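Local coordinates for protein predicted acetamidase/formamidase (Thermoanaerobacter tengcongensis, PDB 3TKK) that probably hydrolyses carbon-nitrogen bonds in linear amides, as in the acetamidase/formamidase family, and binds zinc and calcium ions, at residues Thr265-Thr270 / Ala285-Pro290. Numbering follows the deposited sequence.
Sequences TLFSIT and ARFSLP
Phe267 turns one face of its ring to CE2 of Phe287. That atom sits above the face, displaced toward the rim, 3.6 Å from CD2 of Phe267. The two rings meet obliquely, their planes inclined at 45° and their centroids 5.1 Å apart. CB of Phe287 points toward the helix, and CG is anti to the backbone N (chi1 -172°). CZ of Phe287 lies 3.7 Å from Phe267 CB. The carbonyl O of Phe267 lies at the edge of the Phe287 ring, in its plane.

Thr270 meets the strand with both its side chain and its backbone. Its CG2 touches Leu289 CD2 at 3.7 Å, the two side chains crossing at about a right angle. Its carbonyl O packs on the same methyl and lies 3.4 Å from Pro290 CD. Its OG1 is near Pro290 CG, at 4.1 Å. Leu289 touches both Phe267 and Thr270, one methyl to each. Its CD1 approaches Phe267 CE1 at 3.7 Å.

Phe267 also meets Phe252 of helix 237-255 edge-to-face, and Met248 of that helix touches both Phe267 and Leu289. Val194 of the second subunit packs on Phe267 as well. An alanine at Phe267 would probably leave Phe287 CE2 and Leu289 CD1 without their aromatic partner and open a gap between helix and strand.

The side-chain contacts are largely apolar, and four of the six touching residues are buried. They pack the C-terminal turn of helix 260-270 against strand 283-290, their local axes 9.1 Å apart and at 88°. Strand 272-277, at one end of the large mixed sheet within this chain, follows the helix and pairs antiparallel with 283-290. The arrangement is helix-on-sheet packing, in which helix 260-270 lies against the beta hairpin of these two strands, away from the zinc site.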
loop_
_atom_site.group_PDB
_atom_site.type_symbol
_atom_site.label_atom_id
_atom_site.label_comp_id
_atom_site.label_asym_id
_atom_site.label_seq_id
_atom_site.Cartn_x
_atom_site.Cartn_y
_atom_site.Cartn_z
ATOM N N THR A 265 4.424 16.851 -7.556
ATOM C CA THR A 265 3.627 17.335 -6.412
ATOM C C THR A 265 2.182 16.830 -6.488
ATOM O O THR A 265 1.523 16.565 -5.432
ATOM C CB THR A 265 3.627 18.851 -6.278
ATOM O OG1 THR A 265 3.166 19.453 -7.484
ATOM C CG2 THR A 265 5.073 19.404 -5.908
ATOM N N LEU A 266 1.671 16.711 -7.692
ATOM C CA LEU A 266 0.351 16.083 -7.929
ATOM C C LEU A 266 0.341 14.601 -7.429
ATOM O O LEU A 266 -0.594 14.178 -6.702
ATOM C CB LEU A 266 0.013 16.052 -9.436
ATOM C CG LEU A 266 -1.345 15.359 -9.793
ATOM C CD1 LEU A 266 -2.462 16.068 -9.195
ATOM C CD2 LEU A 266 -1.605 15.283 -11.320
ATOM N N PHE A 267 1.403 13.854 -7.791
ATOM C CA PHE A 267 1.521 12.469 -7.390
ATOM C C PHE A 267 1.660 12.366 -5.856
ATOM O O PHE A 267 1.195 11.381 -5.254
ATOM C CB PHE A 267 2.775 11.897 -7.982
ATOM C CG PHE A 267 2.633 11.466 -9.449
ATOM C CD1 PHE A 267 1.579 11.907 -10.243
ATOM C CD2 PHE A 267 3.576 10.684 -10.001
ATOM C CE1 PHE A 267 1.456 11.496 -11.580
ATOM C CE2 PHE A 267 3.494 10.287 -11.337
ATOM C CZ PHE A 267 2.403 10.700 -12.132
ATOM N N SER A 268 2.365 13.327 -5.277
ATOM C CA SER A 268 2.600 13.271 -3.867
ATOM C C SER A 268 1.290 13.386 -3.087
ATOM O O SER A 268 1.245 12.920 -1.896
ATOM C CB SER A 268 3.507 14.431 -3.404
ATOM O OG SER A 268 4.442 14.049 -2.370
ATOM N N ILE A 269 0.301 14.080 -3.644
ATOM C CA ILE A 269 -0.917 14.364 -2.887
ATOM C C ILE A 269 -2.159 13.588 -3.275
ATOM O O ILE A 269 -3.182 13.544 -2.475
ATOM C CB ILE A 269 -1.287 15.883 -2.883
ATOM C CG1 ILE A 269 -1.710 16.380 -4.263
ATOM C CG2 ILE A 269 -0.133 16.703 -2.275
ATOM C CD1 ILE A 269 -2.271 17.890 -4.224
ATOM N N THR A 270 -2.123 13.034 -4.497
ATOM C CA THR A 270 -3.244 12.326 -4.954
ATOM C C THR A 270 -2.968 10.961 -5.507
ATOM O O THR A 270 -3.912 10.218 -5.823
ATOM C CB THR A 270 -4.040 13.227 -5.912
ATOM O OG1 THR A 270 -5.398 12.756 -5.945
ATOM C CG2 THR A 270 -3.420 13.199 -7.264
ATOM N N ALA A 285 4.943 -3.892 -6.577
ATOM C CA ALA A 285 4.310 -2.746 -6.043
ATOM C C ALA A 285 3.567 -2.059 -7.105
ATOM O O ALA A 285 3.679 -2.406 -8.298
ATOM C CB ALA A 285 5.419 -1.705 -5.499
ATOM N N ARG A 286 2.836 -1.046 -6.688
ATOM C CA ARG A 286 2.118 -0.315 -7.642
ATOM C C ARG A 286 1.995 1.138 -7.343
ATOM O O ARG A 286 2.208 1.540 -6.203
ATOM C CB ARG A 286 0.784 -0.957 -7.878
ATOM C CG ARG A 286 -0.157 -0.992 -6.778
ATOM C CD ARG A 286 -1.271 -2.036 -7.033
ATOM N NE ARG A 286 -2.236 -1.820 -5.942
ATOM C CZ ARG A 286 -2.431 -2.641 -4.896
ATOM N NH1 ARG A 286 -1.954 -3.873 -4.915
ATOM N NH2 ARG A 286 -3.353 -2.314 -3.957
ATOM N N PHE A 287 1.692 1.953 -8.352
ATOM C CA PHE A 287 1.290 3.351 -8.059
ATOM C C PHE A 287 -0.053 3.747 -8.655
ATOM O O PHE A 287 -0.267 3.674 -9.859
ATOM C CB PHE A 287 2.403 4.302 -8.530
ATOM C CG PHE A 287 2.157 5.741 -8.099
ATOM C CD1 PHE A 287 2.344 6.099 -6.771
ATOM C CD2 PHE A 287 1.845 6.731 -9.036
ATOM C CE1 PHE A 287 2.099 7.379 -6.315
ATOM C CE2 PHE A 287 1.615 8.055 -8.556
ATOM C CZ PHE A 287 1.806 8.393 -7.232
ATOM N N SER A 288 -0.988 4.205 -7.819
ATOM C CA SER A 288 -2.360 4.264 -8.256
ATOM C C SER A 288 -2.806 5.708 -8.220
ATOM O O SER A 288 -2.621 6.367 -7.182
ATOM C CB SER A 288 -3.115 3.522 -7.174
ATOM O OG SER A 288 -4.466 3.455 -7.383
ATOM N N LEU A 289 -3.541 6.173 -9.262
ATOM C CA LEU A 289 -4.224 7.480 -9.311
ATOM C C LEU A 289 -5.726 7.286 -9.587
ATOM O O LEU A 289 -6.118 6.347 -10.230
ATOM C CB LEU A 289 -3.636 8.362 -10.406
ATOM C CG LEU A 289 -2.260 8.898 -10.032
ATOM C CD1 LEU A 289 -1.374 9.171 -11.299
ATOM C CD2 LEU A 289 -2.474 10.201 -9.162
ATOM N N PRO A 290 -6.551 8.166 -9.075
ATOM C CA PRO A 290 -7.953 8.153 -9.422
ATOM C C PRO A 290 -8.126 8.329 -10.917
ATOM O O PRO A 290 -7.558 9.202 -11.505
ATOM C CB PRO A 290 -8.529 9.396 -8.676
ATOM C CG PRO A 290 -7.605 9.643 -7.566
ATOM C CD PRO A 290 -6.199 9.310 -8.224
#